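Local structure of TRAP dicarboxylate transporter-DctP subunit (Rhodobacter sphaeroides, 4PE3) at residues Gly107-Pro112 with Glu133-Leu138. The protein probably captures a small organic acid in the periplasm and delivers it to the membrane components of a TRAP transporter. Sequence-based numbering, arbitrary orientation.
Sequences GLIANP and ELMNEL
Ile109, in the last turn of helix 104-110, pushes its side chain among Leu134, Met135 and Leu138 of helix 131-139, joining two neighbouring helices of the two-lobed solute-binding protein fold. All four residues are buried and every cross-contact is apolar, which suits branched aliphatic chains and a flexible selenoether chain. CG1 of Ile109 lies opposite the backbone N (chi1 -161°) and the chain runs on extended (chi2 172°), so that CD1 becomes the tip of a straight probe. Ile109 CD1 rests 3.9 Å from Leu134 CB, at the root of the leucine, with Leu134 CD1 4.1 Å from the same methyl.

Met135 is a selenomethionine, incorporated in place of methionine, and its chain folds at chi2 and chi3. The bend brings SE across the isoleucine at a slant, where it touches both branches, Met135 SE lying 4.0 Å from Ile109 CD1 and equally far from Ile109 CG2. A long, unbranched chain can bend in this way to follow its neighbour's shape. Phe146 also touches Met135, which sets helix 131-139 against strand 144-150 of the sheet.

Helix 324-339 packs nearby, with Thr332 against Leu134 and Val329 against Leu108. One turn beyond Leu134, Leu138 leans on Ala105 and Phe106 as well, and Leu138 CD1 meets the short branch of Ile109, CG2, at 4.2 Å.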
ATOM      1  N   GLY A 107      -0.060 -11.206  -2.535  1.00 13.98           N
ATOM      2  CA  GLY A 107      -0.230 -10.139  -3.515  1.00 13.25           C
ATOM      3  C   GLY A 107      -1.583  -9.474  -3.368  1.00 13.86           C
ATOM      4  O   GLY A 107      -1.722  -8.240  -3.447  1.00 14.33           O
ATOM      5  N   LEU A 108      -2.604 -10.303  -3.166  1.00 13.50           N
ATOM      6  CA  LEU A 108      -3.961  -9.792  -3.078  1.00 11.82           C
ATOM      7  C   LEU A 108      -4.198  -8.936  -1.825  1.00 13.17           C
ATOM      8  O   LEU A 108      -4.737  -7.831  -1.904  1.00 15.29           O
ATOM      9  CB  LEU A 108      -4.992 -10.928  -3.171  1.00 14.29           C
ATOM     10  CG  LEU A 108      -6.442 -10.467  -3.081  1.00 14.69           C
ATOM     11  CD1 LEU A 108      -6.803  -9.566  -4.261  1.00 15.32           C
ATOM     12  CD2 LEU A 108      -7.399 -11.658  -3.002  1.00 15.56           C
ATOM     13  N   ILE A 109      -3.777  -9.416  -0.660  1.00 12.64           N
ATOM     14  CA  ILE A 109      -3.974  -8.627   0.547  1.00 13.28           C
ATOM     15  C   ILE A 109      -3.079  -7.369   0.546  1.00 12.07           C
ATOM     16  O   ILE A 109      -3.447  -6.335   1.106  1.00 13.02           O
ATOM     17  CB  ILE A 109      -3.712  -9.448   1.838  1.00 12.20           C
ATOM     18  CG1 ILE A 109      -4.364  -8.747   3.017  1.00 13.97           C
ATOM     19  CG2 ILE A 109      -2.195  -9.698   2.076  1.00 14.71           C
ATOM     20  CD1 ILE A 109      -4.337  -9.579   4.295  1.00 17.71           C
ATOM     21  N   ALA A 110      -1.923  -7.444  -0.109  1.00 11.14           N
ATOM     22  CA  ALA A 110      -0.967  -6.344  -0.062  1.00 11.80           C
ATOM     23  C   ALA A 110      -1.463  -5.150  -0.859  1.00 10.92           C
ATOM     24  O   ALA A 110      -1.188  -3.989  -0.533  1.00 11.67           O
ATOM     25  CB  ALA A 110       0.373  -6.783  -0.589  1.00 13.55           C
ATOM     26  N   ASN A 111      -2.201  -5.407  -1.928  1.00 10.47           N
ATOM     27  CA  ASN A 111      -2.738  -4.310  -2.742  1.00  9.51           C
ATOM     28  C   ASN A 111      -3.913  -4.802  -3.559  1.00 10.43           C
ATOM     29  O   ASN A 111      -3.764  -5.134  -4.744  1.00 11.33           O
ATOM     30  CB  ASN A 111      -1.647  -3.729  -3.637  1.00  9.76           C
ATOM     31  CG  ASN A 111      -1.949  -2.313  -4.098  1.00  9.99           C
ATOM     32  OD1 ASN A 111      -2.990  -1.748  -3.821  1.00  9.98           O
ATOM     33  ND2 ASN A 111      -0.994  -1.723  -4.817  1.00 12.09           N
ATOM     34  N   PRO A 112      -5.068  -4.917  -2.912  1.00 11.09           N
ATOM     35  CA  PRO A 112      -6.260  -5.364  -3.632  1.00 10.03           C
ATOM     36  C   PRO A 112      -6.777  -4.198  -4.456  1.00  9.79           C
ATOM     37  O   PRO A 112      -7.483  -3.321  -3.959  1.00 11.58           O
ATOM     38  CB  PRO A 112      -7.222  -5.745  -2.518  1.00 11.91           C
ATOM     39  CG  PRO A 112      -6.799  -4.890  -1.353  1.00 10.93           C
ATOM     40  CD  PRO A 112      -5.324  -4.695  -1.480  1.00 11.23           C
ATOM     41  N   GLU A 133      -5.809 -10.712  11.344  1.00 15.89           N
ATOM     42  CA  GLU A 133      -5.883 -12.150  11.558  1.00 16.66           C
ATOM     43  C   GLU A 133      -5.434 -12.910  10.314  1.00 14.84           C
ATOM     44  O   GLU A 133      -4.755 -13.936  10.400  1.00 16.08           O
ATOM     45  CB  GLU A 133      -7.318 -12.539  11.916  1.00 18.34           C
ATOM     46  CG  GLU A 133      -7.749 -12.053  13.300  1.00 23.02           C
ATOM     47  CD  GLU A 133      -8.129 -10.566  13.367  1.00 20.64           C
ATOM     48  OE1 GLU A 133      -8.312  -9.904  12.326  1.00 18.92           O
ATOM     49  OE2 GLU A 133      -8.233 -10.041  14.491  1.00 26.95           O
ATOM     50  N   LEU A 134      -5.806 -12.402   9.152  1.00 15.31           N
ATOM     51  CA  LEU A 134      -5.340 -12.951   7.893  1.00 16.77           C
ATOM     52  C   LEU A 134      -3.807 -12.868   7.832  1.00 14.44           C
ATOM     53  O   LEU A 134      -3.145 -13.831   7.461  1.00 16.09           O
ATOM     54  CB  LEU A 134      -5.956 -12.204   6.702  1.00 17.42           C
ATOM     55  CG  LEU A 134      -7.453 -12.346   6.432  1.00 19.60           C
ATOM     56  CD1 LEU A 134      -7.855 -11.373   5.323  1.00 24.28           C
ATOM     57  CD2 LEU A 134      -7.747 -13.761   6.048  1.00 24.11           C
HETATM   58  N   MSE A 135      -3.255 -11.718   8.204  1.00 14.55           N
HETATM   59  CA  MSE A 135      -1.793 -11.546   8.132  1.00 15.21           C
HETATM   60  C   MSE A 135      -1.075 -12.559   9.030  1.00 14.21           C
HETATM   61  O   MSE A 135      -0.112 -13.199   8.621  1.00 14.84           O
HETATM   62  CB  MSE A 135      -1.392 -10.156   8.537  1.00 17.05           C
HETATM   63  CG  MSE A 135      -1.626  -9.118   7.444  1.00 18.51           C
HETATM   64 SE   MSE A 135      -0.658  -9.445   5.752  0.90 15.39          SE
HETATM   65  CE  MSE A 135       1.134  -9.365   6.477  1.00 17.66           C
ATOM     66  N   ASN A 136      -1.595 -12.771  10.230  1.00 14.76           N
ATOM     67  CA  ASN A 136      -1.012 -13.773  11.087  1.00 16.55           C
ATOM     68  C   ASN A 136      -1.219 -15.200  10.590  1.00 15.51           C
ATOM     69  O   ASN A 136      -0.336 -16.025  10.749  1.00 16.00           O
ATOM     70  CB  ASN A 136      -1.486 -13.599  12.525  1.00 16.28           C
ATOM     71  CG  ASN A 136      -0.711 -12.492  13.226  1.00 20.92           C
ATOM     72  OD1 ASN A 136       0.526 -12.527  13.273  1.00 18.37           O
ATOM     73  ND2 ASN A 136      -1.419 -11.507  13.756  1.00 19.83           N
ATOM     74  N   GLU A 137      -2.361 -15.488   9.959  1.00 15.55           N
ATOM     75  CA  GLU A 137      -2.546 -16.796   9.361  1.00 16.15           C
ATOM     76  C   GLU A 137      -1.544 -17.000   8.242  1.00 15.97           C
ATOM     77  O   GLU A 137      -1.081 -18.116   8.011  1.00 16.64           O
ATOM     78  CB  GLU A 137      -3.969 -16.967   8.804  1.00 17.45           C
ATOM     79  CG  GLU A 137      -4.231 -18.415   8.370  1.00 22.86           C
ATOM     80  CD  GLU A 137      -5.658 -18.686   7.916  1.00 27.36           C
ATOM     81  OE1 GLU A 137      -6.496 -17.771   7.999  1.00 23.68           O
ATOM     82  OE2 GLU A 137      -5.924 -19.832   7.476  1.00 28.92           O
ATOM     83  N   LEU A 138      -1.193 -15.910   7.550  1.00 15.48           N
ATOM     84  CA  LEU A 138      -0.241 -15.999   6.465  1.00 18.48           C
ATOM     85  C   LEU A 138       1.190 -16.123   6.947  1.00 15.71           C
ATOM     86  O   LEU A 138       1.973 -16.845   6.347  1.00 16.93           O
ATOM     87  CB  LEU A 138      -0.355 -14.770   5.550  1.00 16.61           C
ATOM     88  CG  LEU A 138      -1.553 -14.793   4.607  1.00 17.98           C
ATOM     89  CD1 LEU A 138      -1.713 -13.455   3.911  1.00 18.59           C
ATOM     90  CD2 LEU A 138      -1.384 -15.893   3.583  1.00 21.16           C
TER